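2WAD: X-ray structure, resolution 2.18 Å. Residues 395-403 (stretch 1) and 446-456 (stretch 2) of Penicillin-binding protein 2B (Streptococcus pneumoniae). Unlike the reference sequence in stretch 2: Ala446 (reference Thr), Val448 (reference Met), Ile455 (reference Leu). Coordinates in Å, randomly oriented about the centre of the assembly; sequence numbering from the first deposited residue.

Stretch 1, residues 395-403: SGWENGVLS
Stretch 2 446-456: AYVVQTALGIM

Stretch 1 is the end of a helix and the turn that follows it; stretch 2 is the last part of another helix. Residues 395-398 hold helical phi/psi near -61/-40, and Asn399 (-98/18) is the first to leave. Gly400 then adopts 73/19, a positive phi that by itself favours glycine. Val401 (-88/-34) is not extended; the chain becomes extended at Leu402 (-127/143) and stays so at Ser403 (-120/112). The turn is closed by Gly396 O, which accepts from Val401 N at 2.9 Å and from Leu402 N at 3.2 Å, while Asn399 N reaches Ser395 O at 3.1 Å. In stretch 2, residues 446-455 are helical, with i to i+4 bonds throughout, such as Gly454 N to Gln450 O at 3.1 Å; Met456 (-87/10) is the first residue to depart.

Three pairs set the register: Gly396 CA to Thr451 CA at 5.7 Å, Val401 CA to Gly454 CA at 5.6 Å, and Asn399 CA to Ile455 CA at 6.3 Å. Gly396 to Asn399 runs in the same general sense as Thr451 to Ile455; after the Gly400 turn, Val401 comes back beside Gly454. Two of these close approaches depend on glycine. An ideal CB on Gly396 would lie 2.6 Å from Thr451 CG2, and one on Gly454 would lie 2.4 Å from Val401 CG1, so each glycine leaves room for a methyl from the other stretch. Gly396 CA accordingly rests 3.5 Å from Thr451 CG2.

Val401 (chi1 t) points toward the helix and packs largely against its backbone: Val401 CG2 is 3.3 Å from Gly454 O and 3.6 Å from Ile455 N, and Val401 CG1 is 3.7 Å from Thr451 O. Val401 CG2 also meets Ile455 CG1 at 4.0 Å. Ile455, which differs from the reference sequence, leaves its CA sideways, but with chi1 m and chi2 t its end comes nearer to stretch 1. There Ile455 CD1 lies 3.5 Å from Ser395 OG, and Ile455 CG1 lies 4.4 Å from Asn399 CB.

Leu402 (m, t) also points toward stretch 2 and fills the space beside Thr451 and Tyr447. Leu402 CD1 is 3.5 Å from Thr451 OG1 and 3.9 Å from Tyr447 CE2, approaching the ring obliquely, and Leu402 CD2 is 3.8 Å from Tyr447 OH. Tyr447 (chi1 t, chi2 90°) starts sideways, and its end comes nearer to make these contacts.

No hydrogen bond crosses between the stretches; several polar side-chain atoms instead bond within their own stretch or elsewhere in the structure. Thr451 (chi1 m) turns OG1 back to Tyr447 O at 2.8 Å, while CG2 packs on Gly396. Asn399 (chi1 m, chi2 -81°) donates from ND2 to Ser395 O at 2.9 Å and 164°, adding a side-chain bond to the backbone one on the same carbonyl.

The rule here is one of shape: glycines admit methyl groups at close backbone approaches, valine and leucine after a helix end supply apolar cover, and 353 Å² is buried, both sides summed, without a polar link.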

# COMPACT_ATOMS: atom_id res chain seq x y z
N SER A 395 28.61 -5.84 6.37
CA SER A 395 28.59 -7.06 7.15
C SER A 395 30.00 -7.53 7.48
O SER A 395 30.22 -8.09 8.55
CB SER A 395 27.79 -8.14 6.42
OG SER A 395 27.34 -9.13 7.33
N GLY A 396 30.94 -7.32 6.55
CA GLY A 396 32.35 -7.57 6.77
C GLY A 396 32.95 -6.75 7.90
O GLY A 396 33.70 -7.27 8.71
N TRP A 397 32.63 -5.46 7.97
CA TRP A 397 33.06 -4.63 9.08
C TRP A 397 32.43 -5.07 10.41
O TRP A 397 33.14 -5.17 11.40
CB TRP A 397 32.75 -3.15 8.82
CG TRP A 397 33.64 -2.52 7.77
CD1 TRP A 397 34.98 -2.70 7.64
CD2 TRP A 397 33.25 -1.62 6.74
NE1 TRP A 397 35.46 -1.97 6.59
CE2 TRP A 397 34.41 -1.30 6.01
CE3 TRP A 397 32.03 -1.04 6.35
CZ2 TRP A 397 34.39 -0.44 4.91
CZ3 TRP A 397 32.00 -0.20 5.25
CH2 TRP A 397 33.19 0.09 4.54
N GLU A 398 31.12 -5.34 10.43
CA GLU A 398 30.40 -5.72 11.65
C GLU A 398 30.91 -6.99 12.31
O GLU A 398 30.99 -7.07 13.53
CB GLU A 398 28.88 -5.82 11.47
CG GLU A 398 28.25 -4.55 10.96
CD GLU A 398 26.79 -4.72 10.65
OE1 GLU A 398 26.07 -3.70 10.68
OE2 GLU A 398 26.36 -5.85 10.34
N ASN A 399 31.28 -7.96 11.47
CA ASN A 399 31.68 -9.27 11.94
C ASN A 399 33.20 -9.47 12.03
O ASN A 399 33.68 -10.59 12.08
CB ASN A 399 30.98 -10.33 11.09
CG ASN A 399 29.49 -10.31 11.31
OD1 ASN A 399 29.00 -10.88 12.29
ND2 ASN A 399 28.74 -9.64 10.43
N GLY A 400 33.97 -8.39 12.04
CA GLY A 400 35.41 -8.51 12.25
C GLY A 400 36.21 -9.09 11.10
O GLY A 400 37.34 -9.53 11.27
N VAL A 401 35.64 -9.08 9.90
CA VAL A 401 36.33 -9.64 8.74
C VAL A 401 37.22 -8.60 8.06
O VAL A 401 38.29 -8.93 7.54
CB VAL A 401 35.31 -10.20 7.74
CG1 VAL A 401 36.03 -10.85 6.55
CG2 VAL A 401 34.43 -11.23 8.45
N LEU A 402 36.80 -7.34 8.06
CA LEU A 402 37.44 -6.31 7.25
C LEU A 402 37.77 -5.17 8.18
O LEU A 402 36.98 -4.85 9.07
CB LEU A 402 36.47 -5.77 6.19
CG LEU A 402 36.15 -6.66 5.00
CD1 LEU A 402 35.16 -5.90 4.14
CD2 LEU A 402 37.43 -6.94 4.22
N SER A 403 38.90 -4.52 7.95
CA SER A 403 39.26 -3.35 8.74
C SER A 403 39.43 -2.09 7.90
O SER A 403 40.37 -1.97 7.12
CB SER A 403 40.51 -3.64 9.58
OG SER A 403 40.73 -2.52 10.43
N ALA A 446 35.04 -10.56 -6.42
CA ALA A 446 36.09 -11.18 -5.60
C ALA A 446 36.11 -10.60 -4.19
O ALA A 446 36.34 -11.33 -3.22
CB ALA A 446 37.48 -11.02 -6.22
N TYR A 447 35.89 -9.29 -4.10
CA TYR A 447 35.98 -8.63 -2.79
C TYR A 447 34.87 -9.10 -1.83
O TYR A 447 35.14 -9.35 -0.64
CB TYR A 447 35.93 -7.10 -2.96
CG TYR A 447 36.41 -6.32 -1.74
CD1 TYR A 447 37.74 -5.98 -1.60
CD2 TYR A 447 35.52 -5.95 -0.72
CE1 TYR A 447 38.19 -5.28 -0.49
CE2 TYR A 447 35.97 -5.27 0.40
CZ TYR A 447 37.30 -4.94 0.50
OH TYR A 447 37.78 -4.26 1.60
N VAL A 448 33.64 -9.24 -2.35
CA VAL A 448 32.49 -9.54 -1.52
C VAL A 448 32.35 -11.04 -1.24
O VAL A 448 31.78 -11.41 -0.22
CB VAL A 448 31.14 -9.02 -2.10
CG1 VAL A 448 31.04 -7.49 -1.96
CG2 VAL A 448 30.91 -9.49 -3.53
N VAL A 449 32.83 -11.88 -2.15
CA VAL A 449 32.86 -13.31 -1.94
C VAL A 449 33.92 -13.69 -0.87
O VAL A 449 33.66 -14.51 0.01
CB VAL A 449 33.09 -14.07 -3.26
CG1 VAL A 449 33.38 -15.53 -2.98
CG2 VAL A 449 31.85 -13.98 -4.14
N GLN A 450 35.09 -13.08 -0.94
CA GLN A 450 36.09 -13.22 0.12
C GLN A 450 35.59 -12.67 1.46
O GLN A 450 35.75 -13.31 2.47
CB GLN A 450 37.42 -12.56 -0.28
CG GLN A 450 38.21 -13.37 -1.30
CD GLN A 450 39.48 -12.68 -1.78
OE1 GLN A 450 40.58 -13.07 -1.40
NE2 GLN A 450 39.33 -11.66 -2.63
N THR A 451 34.94 -11.52 1.46
CA THR A 451 34.28 -11.03 2.66
C THR A 451 33.28 -12.00 3.26
O THR A 451 33.35 -12.26 4.46
CB THR A 451 33.57 -9.68 2.45
OG1 THR A 451 34.52 -8.69 2.05
CG2 THR A 451 32.90 -9.21 3.73
N ALA A 452 32.35 -12.53 2.45
CA ALA A 452 31.39 -13.53 2.95
C ALA A 452 32.06 -14.79 3.51
O ALA A 452 31.69 -15.27 4.58
CB ALA A 452 30.37 -13.94 1.86
N LEU A 453 33.00 -15.38 2.78
CA LEU A 453 33.72 -16.53 3.34
C LEU A 453 34.25 -16.19 4.74
O LEU A 453 34.25 -17.02 5.63
CB LEU A 453 34.85 -16.96 2.40
CG LEU A 453 35.64 -18.20 2.82
CD1 LEU A 453 34.79 -19.45 2.66
CD2 LEU A 453 36.92 -18.33 2.01
N GLY A 454 34.68 -14.94 4.93
CA GLY A 454 35.23 -14.49 6.20
C GLY A 454 34.20 -14.37 7.32
O GLY A 454 34.53 -14.50 8.50
N ILE A 455 32.95 -14.10 6.97
CA ILE A 455 31.88 -14.15 7.97
C ILE A 455 31.66 -15.60 8.42
O ILE A 455 31.17 -15.86 9.52
CB ILE A 455 30.59 -13.56 7.38
CG1 ILE A 455 30.81 -12.08 7.01
CG2 ILE A 455 29.43 -13.68 8.35
CD1 ILE A 455 29.68 -11.49 6.17
N MET A 456 32.02 -16.54 7.55
CA MET A 456 31.87 -17.95 7.86
C MET A 456 33.12 -18.46 8.60
O MET A 456 33.32 -19.67 8.75
CB MET A 456 31.71 -18.68 6.52
CG MET A 456 30.88 -19.92 6.53
SD MET A 456 30.43 -20.42 4.85
CE MET A 456 30.28 -22.16 5.17